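Local coordinates for protein AP endonuclease, family 2 (Brucella melitensis biovar Abortus, PDB 3NGF) that probably interconverts hydroxypyruvate and tartronate semialdehyde as a manganese-binding TIM-barrel isomerase of the hyi family, although it is also named an AP endonuclease, at residues A[12-17]-A[35-40]; A[17-22]-A[252-257]; A[41-46]-A[245-250]; A[64-69]-A[107-112]; A[181-186]-A[209-214]. All coordinates share one frame; numbering follows the deposited sequence.

Four of the five contacts lie in the buried barrel, and contact 2 alone reaches the exposed rim of loops. Contacts 1, 4 and 5 each join neighbouring parallel strands by backbone hydrogen bonds, but their side chains differ: apolar in contact 1, packed round an aromatic ring; apolar on one face and polar on the other in contact 4; metal-binding in contact 5. Contact 3 reaches past strand 11-15, inside the barrel, to bring strand 39-41 to strand 243-246, without a hydrogen bond of its own. It shares the manganese with contact 5, and E41 ties the two through H209 and Q211. Contact 2 shares S17 with contact 1 and links two loops through a hydroxyl, a carboxylate and water.

Contact 1: residues A[12-17]-A[35-40]; sequences FAANLS and AGFGGV
A14 and V40 sit side by side on two parallel strands, 11-15 and 39-41. One backbone hydrogen bond crosses between the segments, from A14 N to G39 O at 3.1 Å, and it is bent, with 141° at the hydrogen. A CA-H...O contact supports it on each side: A13 CA also approaches G39 O, and V40 CA lies 3.2 Å from A14 O. The strands run close here, with the CA atoms of A13 and G39 4.4 Å apart, which suits an alanine facing a glycine, since a CB on G39 would come 3.7 Å from A13 CB. Further back, a water donates to F12 O and accepts from G38 N, bridging the strands before they pair.

Among the side chains, F37 has CG anti to its carbonyl carbon (chi1 -70°), and its ring lies against A14. The methyl carbon A14 CB is over the middle of one face, 3.8 Å from the ring centroid, a CH-pi contact, while F12 O lies at the edge beside F37 CD1. V40 CG1 packs against both ends of the L16 fork, 3.9 Å from L16 CD2 and equally near L16 CD1. F261 stacks on the F37 ring, and A32 of helix 25-34 touches A14, L16 and V40. Just past the end of that helix G36 makes a Schellman motif with positive phi, where any CB would jam against A35 O, and the chain then enters the second strand of this beta-alpha-beta crossover.

Between these adjacent barrel strands, polar bonding is thus left to the backbone and one water, and A14, L16 and V40 turn apolar surface to helix 25-34.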
# COMPACT_ATOMS: atom_id res chain seq x y z
N PHE A 12 13.57 1.67 -1.64
CA PHE A 12 12.70 0.49 -1.70
C PHE A 12 12.43 -0.09 -0.32
O PHE A 12 13.30 -0.15 0.56
CB PHE A 12 13.30 -0.59 -2.61
CG PHE A 12 13.45 -0.17 -4.01
CD1 PHE A 12 12.40 -0.35 -4.91
CD2 PHE A 12 14.61 0.46 -4.44
CE1 PHE A 12 12.52 0.08 -6.23
CE2 PHE A 12 14.75 0.87 -5.75
CZ PHE A 12 13.69 0.68 -6.66
N ALA A 13 11.17 -0.50 -0.14
CA ALA A 13 10.71 -1.15 1.08
C ALA A 13 10.33 -2.60 0.75
O ALA A 13 9.54 -2.83 -0.17
CB ALA A 13 9.49 -0.44 1.61
N ALA A 14 10.89 -3.56 1.48
CA ALA A 14 10.51 -4.96 1.33
C ALA A 14 9.08 -5.14 1.87
O ALA A 14 8.75 -4.61 2.93
CB ALA A 14 11.49 -5.87 2.09
N ASN A 15 8.24 -5.83 1.12
CA ASN A 15 6.92 -6.23 1.64
C ASN A 15 7.03 -7.58 2.36
O ASN A 15 7.24 -8.63 1.74
CB ASN A 15 5.86 -6.25 0.53
CG ASN A 15 4.47 -6.47 1.07
OD1 ASN A 15 4.22 -7.48 1.72
ND2 ASN A 15 3.55 -5.51 0.83
N LEU A 16 6.90 -7.56 3.69
CA LEU A 16 7.10 -8.76 4.51
C LEU A 16 5.89 -9.70 4.53
O LEU A 16 5.97 -10.77 5.13
CB LEU A 16 7.49 -8.37 5.94
CG LEU A 16 8.66 -7.39 6.08
CD1 LEU A 16 9.06 -7.25 7.56
CD2 LEU A 16 9.93 -7.81 5.25
N SER A 17 4.77 -9.33 3.90
CA SER A 17 3.65 -10.22 3.72
C SER A 17 3.91 -11.12 2.51
O SER A 17 3.57 -12.30 2.54
CB SER A 17 2.32 -9.44 3.53
OG SER A 17 1.98 -8.70 4.71
N ALA A 35 19.45 -8.04 3.73
CA ALA A 35 19.40 -7.96 2.26
C ALA A 35 19.60 -6.50 1.82
O ALA A 35 19.71 -6.24 0.64
CB ALA A 35 18.06 -8.53 1.71
N GLY A 36 19.67 -5.58 2.77
CA GLY A 36 19.95 -4.17 2.50
C GLY A 36 18.75 -3.27 2.33
O GLY A 36 18.88 -2.16 1.80
N PHE A 37 17.57 -3.72 2.75
CA PHE A 37 16.40 -2.82 2.78
C PHE A 37 16.47 -1.95 4.04
O PHE A 37 16.80 -2.45 5.11
CB PHE A 37 15.09 -3.61 2.76
CG PHE A 37 14.82 -4.28 1.44
CD1 PHE A 37 14.18 -3.60 0.40
CD2 PHE A 37 15.21 -5.59 1.24
CE1 PHE A 37 13.95 -4.22 -0.82
CE2 PHE A 37 14.98 -6.22 0.01
CZ PHE A 37 14.35 -5.53 -1.01
N GLY A 38 16.16 -0.67 3.89
CA GLY A 38 16.06 0.26 5.02
C GLY A 38 14.62 0.47 5.47
O GLY A 38 14.37 1.05 6.53
N GLY A 39 13.67 0.00 4.66
CA GLY A 39 12.25 0.14 4.96
C GLY A 39 11.49 -1.13 4.70
O GLY A 39 11.92 -1.96 3.87
N VAL A 40 10.37 -1.31 5.40
CA VAL A 40 9.49 -2.44 5.18
C VAL A 40 8.02 -1.99 5.16
O VAL A 40 7.66 -0.93 5.69
CB VAL A 40 9.66 -3.55 6.23
CG1 VAL A 40 11.07 -4.16 6.16
CG2 VAL A 40 9.37 -3.03 7.64
O HOH W 1 15.74 0.35 1.25

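Contact 2: residues A[17-22]-A[252-257]; sequences STMFNE and GKTESG
T254 meets E22 and F20 with each part of its short side chain. Its CB lies 3.5 Å from E22 OE1, and from there the two branches part. With OG1 anti to the carbonyl carbon (chi1 -59°), the hydroxyl sits between two partners: T254 OG1 accepts from F20 N at 2.8 Å and donates to the syn lone pair of E22 OE1 at 2.7 Å. The methyl branch is anti to the backbone N, and CG2 stands over the centre of the F20 ring, 3.6 Å from its centroid, a CH-pi contact. M19 CE touches the same methyl at 3.8 Å. Threonine suits the place because one polar and one apolar branch are both used.

E22 OE2 accepts from T254 N at 3.0 Å, the donor lying above the carboxylate plane, so E22 holds T254 by side chain and backbone together. E255 OE2 lies in the F20 ring plane at its edge, the carboxylate turned 86° from the ring, and a water donates to both E22 OE1 and E255 OE1.

F20 also packs on R28, L31 and A32 of helix 25-34, while M19 touches Y248. The contact joins the loops that follow the first and last barrel strands, 11-15 and 243-246.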
# COMPACT_ATOMS: atom_id res chain seq x y z
N SER A 17 4.77 -9.33 3.90
CA SER A 17 3.65 -10.22 3.72
C SER A 17 3.91 -11.12 2.51
O SER A 17 3.57 -12.30 2.54
CB SER A 17 2.32 -9.44 3.53
OG SER A 17 1.98 -8.70 4.71
N THR A 18 4.53 -10.57 1.46
CA THR A 18 4.76 -11.34 0.21
C THR A 18 6.20 -11.85 0.03
O THR A 18 6.41 -12.87 -0.66
CB THR A 18 4.34 -10.54 -1.04
OG1 THR A 18 5.21 -9.42 -1.24
CG2 THR A 18 2.84 -10.09 -0.96
N MET A 19 7.17 -11.16 0.63
CA MET A 19 8.59 -11.55 0.54
C MET A 19 9.06 -12.20 1.81
O MET A 19 8.47 -12.01 2.88
CB MET A 19 9.49 -10.34 0.25
CG MET A 19 9.18 -9.61 -1.05
SD MET A 19 10.11 -8.11 -1.31
CE MET A 19 11.80 -8.76 -1.34
N PHE A 20 10.16 -12.95 1.69
CA PHE A 20 10.79 -13.64 2.81
C PHE A 20 9.87 -14.65 3.52
O PHE A 20 10.06 -14.95 4.71
CB PHE A 20 11.34 -12.61 3.81
CG PHE A 20 12.38 -11.72 3.22
CD1 PHE A 20 13.65 -12.20 2.97
CD2 PHE A 20 12.09 -10.41 2.89
CE1 PHE A 20 14.61 -11.39 2.42
CE2 PHE A 20 13.04 -9.59 2.35
CZ PHE A 20 14.32 -10.08 2.11
N ASN A 21 8.93 -15.24 2.77
CA ASN A 21 7.98 -16.20 3.34
C ASN A 21 8.62 -17.57 3.62
O ASN A 21 7.97 -18.50 4.10
CB ASN A 21 6.75 -16.38 2.45
CG ASN A 21 5.77 -15.25 2.54
OD1 ASN A 21 6.09 -14.09 2.90
ND2 ASN A 21 4.52 -15.57 2.20
N GLU A 22 9.92 -17.67 3.33
CA GLU A 22 10.70 -18.84 3.71
C GLU A 22 10.82 -18.96 5.23
O GLU A 22 11.11 -20.05 5.74
CB GLU A 22 12.11 -18.77 3.09
CG GLU A 22 12.16 -18.91 1.56
CD GLU A 22 11.90 -17.61 0.75
OE1 GLU A 22 11.90 -16.49 1.28
OE2 GLU A 22 11.72 -17.72 -0.47
N GLY A 252 11.34 -17.68 -6.80
CA GLY A 252 11.83 -18.79 -6.00
C GLY A 252 12.17 -18.29 -4.62
O GLY A 252 11.35 -17.65 -3.96
N LYS A 253 13.39 -18.59 -4.17
CA LYS A 253 13.88 -18.10 -2.89
C LYS A 253 13.99 -16.58 -2.96
O LYS A 253 14.53 -16.06 -3.92
CB LYS A 253 15.25 -18.70 -2.58
CG LYS A 253 15.86 -18.23 -1.26
CD LYS A 253 17.20 -18.91 -1.02
CE LYS A 253 17.80 -18.53 0.32
NZ LYS A 253 16.85 -18.87 1.42
N THR A 254 13.53 -15.88 -1.92
CA THR A 254 13.50 -14.42 -1.95
C THR A 254 14.87 -13.82 -2.32
O THR A 254 14.95 -13.00 -3.25
CB THR A 254 13.01 -13.82 -0.61
OG1 THR A 254 11.69 -14.29 -0.30
CG2 THR A 254 12.98 -12.32 -0.67
N GLU A 255 15.93 -14.21 -1.61
CA GLU A 255 17.26 -13.59 -1.80
C GLU A 255 17.90 -13.94 -3.15
O GLU A 255 18.72 -13.18 -3.67
CB GLU A 255 18.25 -13.95 -0.69
CG GLU A 255 18.01 -13.27 0.68
CD GLU A 255 17.09 -14.09 1.60
OE1 GLU A 255 16.32 -14.93 1.07
OE2 GLU A 255 17.15 -13.88 2.84
N SER A 256 17.53 -15.08 -3.73
CA SER A 256 18.04 -15.44 -5.04
C SER A 256 17.52 -14.54 -6.15
O SER A 256 18.10 -14.51 -7.25
CB SER A 256 17.70 -16.89 -5.37
OG SER A 256 18.22 -17.75 -4.38
N GLY A 257 16.42 -13.87 -5.87
CA GLY A 257 15.79 -12.94 -6.80
C GLY A 257 16.22 -11.49 -6.71
O GLY A 257 15.73 -10.65 -7.47
O HOH W 2 8.27 -14.82 0.04
O HOH W 3 14.36 -15.97 2.82

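Contact 3: residues A[41-46]-A[245-250]; sequences EFLFPY and GCEYNP. With MN (manganese (II) ion), chain C.
E41 reaches past strand 11-15, inside the barrel, to G245 and E247, its carboxylate lying against the backbone of G245 and the CB of E247 without a hydrogen bond to either. The first shell here is that of the manganese. E247 OE1 binds the metal at 2.1 Å, and two waters add to the site, at 2.3 Å and 2.5 Å from the ion; E150, D185 and Q211 complete it. The longer-bound water also makes a weak bond to E247 OE2. E247 has CG anti to its backbone N (chi1 -169°) and an extended chain beyond, which gives the length to reach the ion from the strand end. E247 is also predicted to be a proton donor or acceptor.

Behind this shell stands E41, its OE1 3.4 Å from G245 CA. A CB on G245 would clash with that oxygen, which explains the glycine. E41 OE2 comes within 4.0 Å of E247 CB. Farther out, S17 OG hydrogen-bonds L43 N, in the loop beside a glycerol that may mark a pocket.

The carboxylate of E41 binds no metal but accepts from H209 NE2 at OE1 and from N15 ND2 and Q211 NE2 at OE2. Three donors would be expected to stabilise it as an anion, and through Q211 it acts as a second-shell residue orienting a metal ligand.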
# COMPACT_ATOMS: atom_id res chain seq x y z
N GLU A 41 7.20 -2.83 4.55
CA GLU A 41 5.73 -2.69 4.58
C GLU A 41 5.15 -4.07 4.77
O GLU A 41 5.83 -5.08 4.54
CB GLU A 41 5.22 -2.06 3.29
CG GLU A 41 5.45 -2.88 2.02
CD GLU A 41 4.91 -2.22 0.77
OE1 GLU A 41 4.86 -0.96 0.72
OE2 GLU A 41 4.54 -2.96 -0.18
N PHE A 42 3.87 -4.13 5.12
CA PHE A 42 3.14 -5.40 5.16
C PHE A 42 1.67 -5.07 5.25
O PHE A 42 1.33 -3.90 5.40
CB PHE A 42 3.60 -6.34 6.31
CG PHE A 42 3.84 -5.64 7.61
CD1 PHE A 42 2.77 -5.16 8.36
CD2 PHE A 42 5.12 -5.45 8.08
CE1 PHE A 42 2.99 -4.49 9.58
CE2 PHE A 42 5.34 -4.79 9.30
CZ PHE A 42 4.30 -4.33 10.04
N LEU A 43 0.78 -6.05 5.14
CA LEU A 43 -0.65 -5.73 5.15
C LEU A 43 -1.16 -5.46 6.56
O LEU A 43 -1.58 -4.33 6.87
CB LEU A 43 -1.45 -6.85 4.47
CG LEU A 43 -1.36 -6.73 2.95
CD1 LEU A 43 -0.04 -7.18 2.45
CD2 LEU A 43 -2.51 -7.49 2.25
N PHE A 44 -1.09 -6.46 7.42
CA PHE A 44 -1.75 -6.39 8.73
C PHE A 44 -0.86 -6.79 9.89
O PHE A 44 -0.38 -7.91 9.95
CB PHE A 44 -3.03 -7.27 8.74
CG PHE A 44 -3.91 -7.08 7.53
CD1 PHE A 44 -4.60 -5.90 7.32
CD2 PHE A 44 -4.05 -8.10 6.60
CE1 PHE A 44 -5.43 -5.73 6.20
CE2 PHE A 44 -4.86 -7.92 5.48
CZ PHE A 44 -5.55 -6.74 5.29
N PRO A 45 -0.65 -5.87 10.84
CA PRO A 45 0.13 -6.19 12.05
C PRO A 45 -0.71 -6.71 13.23
O PRO A 45 -0.15 -7.00 14.29
CB PRO A 45 0.72 -4.85 12.42
CG PRO A 45 -0.34 -3.89 12.02
CD PRO A 45 -0.96 -4.43 10.77
N TYR A 46 -2.02 -6.84 13.05
CA TYR A 46 -2.95 -6.88 14.18
C TYR A 46 -2.92 -8.18 14.97
O TYR A 46 -3.44 -8.21 16.09
CB TYR A 46 -4.38 -6.50 13.73
CG TYR A 46 -4.37 -5.17 13.01
CD1 TYR A 46 -4.05 -4.01 13.68
CD2 TYR A 46 -4.59 -5.09 11.64
CE1 TYR A 46 -3.97 -2.82 13.05
CE2 TYR A 46 -4.53 -3.89 11.00
CZ TYR A 46 -4.19 -2.75 11.69
OH TYR A 46 -4.11 -1.53 11.05
N GLY A 245 7.29 0.26 -2.58
CA GLY A 245 7.04 -1.03 -1.93
C GLY A 245 7.18 -2.21 -2.88
O GLY A 245 6.64 -2.18 -3.98
N CYS A 246 7.91 -3.23 -2.45
CA CYS A 246 8.12 -4.45 -3.25
C CYS A 246 7.08 -5.54 -2.91
O CYS A 246 7.37 -6.56 -2.25
CB CYS A 246 9.55 -4.97 -3.04
SG CYS A 246 10.81 -3.78 -3.57
N GLU A 247 5.87 -5.35 -3.42
CA GLU A 247 4.77 -6.23 -3.17
C GLU A 247 4.68 -7.22 -4.33
O GLU A 247 3.77 -7.14 -5.20
CB GLU A 247 3.47 -5.45 -3.07
CG GLU A 247 2.36 -6.30 -2.54
CD GLU A 247 1.03 -5.59 -2.52
OE1 GLU A 247 0.88 -4.55 -3.20
OE2 GLU A 247 0.15 -6.11 -1.83
N TYR A 248 5.65 -8.12 -4.35
CA TYR A 248 5.69 -9.16 -5.35
C TYR A 248 5.91 -10.49 -4.67
O TYR A 248 6.40 -10.58 -3.53
CB TYR A 248 6.76 -8.87 -6.40
CG TYR A 248 8.23 -8.90 -5.95
CD1 TYR A 248 8.86 -10.09 -5.64
CD2 TYR A 248 8.97 -7.72 -5.85
CE1 TYR A 248 10.21 -10.13 -5.26
CE2 TYR A 248 10.32 -7.75 -5.46
CZ TYR A 248 10.93 -8.96 -5.18
OH TYR A 248 12.27 -8.98 -4.83
N ASN A 249 5.54 -11.52 -5.40
CA ASN A 249 5.76 -12.90 -4.97
C ASN A 249 7.04 -13.41 -5.61
O ASN A 249 7.10 -13.57 -6.83
CB ASN A 249 4.59 -13.77 -5.38
CG ASN A 249 3.28 -13.23 -4.90
OD1 ASN A 249 3.12 -12.89 -3.70
ND2 ASN A 249 2.30 -13.17 -5.80
N PRO A 250 8.07 -13.68 -4.80
CA PRO A 250 9.34 -14.06 -5.45
C PRO A 250 9.18 -15.30 -6.33
O PRO A 250 8.44 -16.23 -5.95
CB PRO A 250 10.27 -14.31 -4.26
CG PRO A 250 9.70 -13.43 -3.14
CD PRO A 250 8.22 -13.54 -3.33
MN MN C . -0.62 -3.22 -3.76
O HOH W 4 -1.43 -3.16 -1.43
O HOH W 5 -2.09 -4.94 -3.97

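Contact 4: residues A[64-69]-A[107-112]; sequences QVLFNM and CRTLHA
F67 and L110 point the same way from adjacent strands, and the methyl carbon L110 CD2 rests over one face of the F67 ring, offset toward the rim and 3.6 Å from the centroid, a CH-pi contact. C107 comes at the same ring obliquely, with SG 4.8 Å from the centroid and CB against CE2. F67 has CG between its backbone N and carbonyl carbon (chi1 60°), which puts CG on the side of L110. The other flat pair is H111 and N68: N68 OD1 meets the imidazole edge and accepts a weak bond from H111 ND1 at 3.3 Å, the amide and ring planes being 82° apart.

Two good backbone bonds carry the pairing, H111 N to F67 O at 3.0 Å and M69 N to H111 O at 2.9 Å. The strand axes lie 30° apart. Before these bonds the pairing is not closed directly; F67 N and T109 O are buried without a partner, and waters bridge Q64 O to R108 N and V65 O to T109 OG1. M69 ends the apolar row, its SD 3.7 Å from A112 CB, a methyl small enough to admit the thioether.

Helix 88-104 lies over F67, which touches Y101 and A102, and over M69, which touches V95 and A98. On the inner side L66 packs on H209 and Q211 of strand 207-212, and H111 touches the metal ligand E150, so strands 63-68 and 109-111 form barrel wall between helix and metal site.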
# COMPACT_ATOMS: atom_id res chain seq x y z
N GLN A 64 9.09 1.70 9.14
CA GLN A 64 7.80 1.16 8.75
C GLN A 64 7.16 2.15 7.77
O GLN A 64 6.83 3.28 8.15
CB GLN A 64 6.87 0.97 9.95
CG GLN A 64 5.55 0.27 9.58
CD GLN A 64 5.73 -1.20 9.20
OE1 GLN A 64 6.48 -1.91 9.87
NE2 GLN A 64 5.01 -1.68 8.16
N VAL A 65 7.04 1.75 6.51
CA VAL A 65 6.62 2.68 5.45
C VAL A 65 5.11 2.70 5.27
O VAL A 65 4.53 3.76 4.94
CB VAL A 65 7.32 2.30 4.14
CG1 VAL A 65 6.78 3.07 2.98
CG2 VAL A 65 8.88 2.49 4.33
N LEU A 66 4.46 1.56 5.49
CA LEU A 66 3.04 1.40 5.16
C LEU A 66 2.48 0.17 5.85
O LEU A 66 3.19 -0.83 6.00
CB LEU A 66 2.85 1.26 3.63
CG LEU A 66 1.41 0.98 3.15
CD1 LEU A 66 0.66 2.27 3.10
CD2 LEU A 66 1.38 0.26 1.79
N PHE A 67 1.22 0.24 6.27
CA PHE A 67 0.41 -0.96 6.47
C PHE A 67 -1.08 -0.60 6.33
O PHE A 67 -1.43 0.57 6.08
CB PHE A 67 0.72 -1.70 7.78
CG PHE A 67 0.51 -0.88 9.04
CD1 PHE A 67 -0.73 -0.91 9.69
CD2 PHE A 67 1.54 -0.08 9.53
CE1 PHE A 67 -0.94 -0.15 10.87
CE2 PHE A 67 1.36 0.65 10.68
CZ PHE A 67 0.13 0.62 11.35
N ASN A 68 -1.92 -1.61 6.37
CA ASN A 68 -3.36 -1.40 6.14
C ASN A 68 -4.12 -1.30 7.43
O ASN A 68 -3.78 -1.95 8.43
CB ASN A 68 -3.97 -2.55 5.34
CG ASN A 68 -3.38 -2.72 3.98
OD1 ASN A 68 -2.49 -1.99 3.57
ND2 ASN A 68 -3.88 -3.72 3.24
N MET A 69 -5.21 -0.54 7.40
CA MET A 69 -6.19 -0.58 8.49
C MET A 69 -6.88 -1.96 8.53
O MET A 69 -6.87 -2.70 7.54
CB MET A 69 -7.21 0.54 8.30
CG MET A 69 -6.58 1.93 8.23
SD MET A 69 -7.84 3.20 8.27
CE MET A 69 -6.84 4.69 8.47
N CYS A 107 4.81 5.06 11.91
CA CYS A 107 4.42 4.92 10.51
C CYS A 107 3.55 6.10 10.16
O CYS A 107 2.61 6.43 10.92
CB CYS A 107 3.66 3.62 10.28
SG CYS A 107 3.22 3.32 8.55
N ARG A 108 3.88 6.75 9.04
CA ARG A 108 3.27 7.98 8.58
C ARG A 108 2.18 7.79 7.50
O ARG A 108 1.55 8.76 7.08
CB ARG A 108 4.37 8.90 8.01
CG ARG A 108 5.59 9.08 8.94
CD ARG A 108 5.16 9.67 10.27
NE ARG A 108 6.26 9.84 11.23
CZ ARG A 108 7.21 10.77 11.15
NH1 ARG A 108 7.23 11.64 10.15
NH2 ARG A 108 8.13 10.83 12.10
N THR A 109 1.96 6.54 7.07
CA THR A 109 1.09 6.26 5.91
C THR A 109 0.29 4.97 6.14
O THR A 109 0.87 3.95 6.46
CB THR A 109 1.91 6.15 4.60
OG1 THR A 109 2.83 7.24 4.52
CG2 THR A 109 0.99 6.14 3.38
N LEU A 110 -1.03 5.04 5.97
CA LEU A 110 -1.92 3.91 6.20
C LEU A 110 -2.84 3.76 5.00
O LEU A 110 -3.36 4.77 4.51
CB LEU A 110 -2.77 4.11 7.44
CG LEU A 110 -2.01 4.22 8.75
CD1 LEU A 110 -2.97 4.68 9.87
CD2 LEU A 110 -1.42 2.86 9.08
N HIS A 111 -3.04 2.53 4.55
CA HIS A 111 -4.00 2.22 3.50
C HIS A 111 -5.34 1.78 4.11
O HIS A 111 -5.41 0.80 4.85
CB HIS A 111 -3.41 1.13 2.59
CG HIS A 111 -4.36 0.53 1.60
ND1 HIS A 111 -4.18 -0.74 1.09
CD2 HIS A 111 -5.49 1.01 1.03
CE1 HIS A 111 -5.14 -1.01 0.23
NE2 HIS A 111 -5.95 0.03 0.18
N ALA A 112 -6.40 2.53 3.81
CA ALA A 112 -7.76 2.14 4.20
C ALA A 112 -8.45 1.42 3.05
O ALA A 112 -8.75 2.05 2.03
CB ALA A 112 -8.55 3.38 4.60
O HOH W 6 6.40 5.93 7.66
O HOH W 7 5.40 6.37 5.10

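Contact 5: residues A[181-186]-A[209-214]; sequences AVQLDL and HVQIAS. With MN (manganese (II) ion), chain C.
Q211 lies obliquely across both Q183 and D185, and its OE1 is where the three side chains meet, binding the manganese beside D185 and accepting from Q183. D185 OD2 binds the ion at 2.2 Å and Q211 OE1 at 2.3 Å. These two oxygens are 3.2 Å apart, with the carboxylate and amide planes turned 77° from each other. E150 and E247, with two waters, complete the site. Q183 NE2 donates to Q211 OE1 at 3.0 Å; the amide planes are 83° apart, and the donor stands well above the Q211 carbonyl plane. A glutamine suits position 211 because its oxygen can serve the metal while its NE2 bonds E41. Q183, CG anti to its backbone N (chi1 180°) and extended beyond, also runs beside H209, its CG at the edge of the imidazole, whose NE2 is bound to E41 as well.

The backbones pair through L184 N to H209 O, Q211 N to L184 O and a nearly straight L186 N to Q211 O bond of 2.9 Å. D185 is also the N-cap of helix 186-192, its OD1 bonding weakly to Y187 N and H188 N.

On the outer side L186 CD1 packs at 4.0 Å from V210 CG1 and near I212 CG2, against Y228 of helix 228-237, while L184 meets Q165 of helix 165-175. Inside the barrel L66 of strand 63-68 touches Q183, H209 and Q211.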
# COMPACT_ATOMS: atom_id res chain seq x y z
N ALA A 181 -4.38 10.61 -0.07
CA ALA A 181 -3.82 10.46 -1.42
C ALA A 181 -4.02 9.06 -1.95
O ALA A 181 -4.66 8.23 -1.33
CB ALA A 181 -2.34 10.84 -1.45
N VAL A 182 -3.48 8.83 -3.14
CA VAL A 182 -3.57 7.55 -3.83
C VAL A 182 -2.31 6.72 -3.57
O VAL A 182 -1.18 7.26 -3.49
CB VAL A 182 -3.73 7.78 -5.34
CG1 VAL A 182 -3.77 6.41 -6.12
CG2 VAL A 182 -5.01 8.60 -5.61
N GLN A 183 -2.51 5.42 -3.38
CA GLN A 183 -1.43 4.44 -3.36
C GLN A 183 -1.36 3.85 -4.78
O GLN A 183 -2.27 3.15 -5.21
CB GLN A 183 -1.75 3.37 -2.33
CG GLN A 183 -0.72 2.25 -2.18
CD GLN A 183 -0.99 1.38 -0.99
OE1 GLN A 183 -1.47 1.85 0.04
NE2 GLN A 183 -0.66 0.10 -1.09
N LEU A 184 -0.29 4.18 -5.49
CA LEU A 184 -0.11 3.81 -6.91
C LEU A 184 0.72 2.51 -7.01
O LEU A 184 1.96 2.55 -6.95
CB LEU A 184 0.60 4.96 -7.62
CG LEU A 184 0.99 4.80 -9.09
CD1 LEU A 184 -0.20 4.37 -9.93
CD2 LEU A 184 1.66 6.09 -9.65
N ASP A 185 0.02 1.39 -7.11
CA ASP A 185 0.65 0.08 -7.34
C ASP A 185 0.69 -0.12 -8.87
O ASP A 185 -0.37 -0.20 -9.56
CB ASP A 185 -0.16 -0.99 -6.59
CG ASP A 185 0.40 -2.40 -6.73
OD1 ASP A 185 0.97 -2.71 -7.78
OD2 ASP A 185 0.23 -3.24 -5.81
N LEU A 186 1.90 -0.12 -9.41
CA LEU A 186 2.06 -0.05 -10.87
C LEU A 186 1.65 -1.36 -11.52
O LEU A 186 1.31 -1.42 -12.73
CB LEU A 186 3.49 0.35 -11.24
CG LEU A 186 3.84 1.80 -10.90
CD1 LEU A 186 5.33 2.03 -11.08
CD2 LEU A 186 3.00 2.79 -11.75
N HIS A 209 2.53 6.84 -2.15
CA HIS A 209 3.21 5.57 -2.07
C HIS A 209 3.08 4.92 -3.43
O HIS A 209 2.10 5.15 -4.15
CB HIS A 209 2.63 4.69 -0.97
CG HIS A 209 3.48 3.49 -0.64
ND1 HIS A 209 4.79 3.59 -0.26
CD2 HIS A 209 3.20 2.16 -0.69
CE1 HIS A 209 5.30 2.38 -0.09
NE2 HIS A 209 4.35 1.49 -0.34
N VAL A 210 4.09 4.13 -3.77
CA VAL A 210 4.17 3.41 -5.02
C VAL A 210 4.53 1.96 -4.64
O VAL A 210 5.25 1.72 -3.68
CB VAL A 210 5.24 4.01 -5.96
CG1 VAL A 210 5.43 3.13 -7.24
CG2 VAL A 210 4.88 5.46 -6.33
N GLN A 211 3.97 1.02 -5.38
CA GLN A 211 4.33 -0.39 -5.27
C GLN A 211 4.63 -0.94 -6.65
O GLN A 211 4.16 -0.40 -7.66
CB GLN A 211 3.21 -1.19 -4.61
CG GLN A 211 3.07 -0.91 -3.11
CD GLN A 211 1.84 -1.55 -2.54
OE1 GLN A 211 0.79 -1.52 -3.16
NE2 GLN A 211 1.97 -2.16 -1.38
N ILE A 212 5.45 -1.99 -6.68
CA ILE A 212 5.89 -2.65 -7.91
C ILE A 212 5.88 -4.18 -7.83
O ILE A 212 6.05 -4.79 -6.77
CB ILE A 212 7.31 -2.18 -8.35
CG1 ILE A 212 8.40 -2.63 -7.37
CG2 ILE A 212 7.33 -0.65 -8.57
CD1 ILE A 212 9.85 -2.33 -7.84
N ALA A 213 5.67 -4.80 -9.00
CA ALA A 213 5.74 -6.23 -9.19
C ALA A 213 5.69 -6.47 -10.69
O ALA A 213 5.11 -5.65 -11.44
CB ALA A 213 4.56 -6.98 -8.47
N SER A 214 6.30 -7.55 -11.16
CA SER A 214 6.25 -7.85 -12.60
C SER A 214 4.81 -8.04 -13.09
O SER A 214 3.94 -8.51 -12.34
CB SER A 214 7.10 -9.09 -12.96
OG SER A 214 6.50 -10.29 -12.56
MN MN C . -0.62 -3.22 -3.76
O HOH W 4 -1.43 -3.16 -1.43
O HOH W 5 -2.09 -4.94 -3.97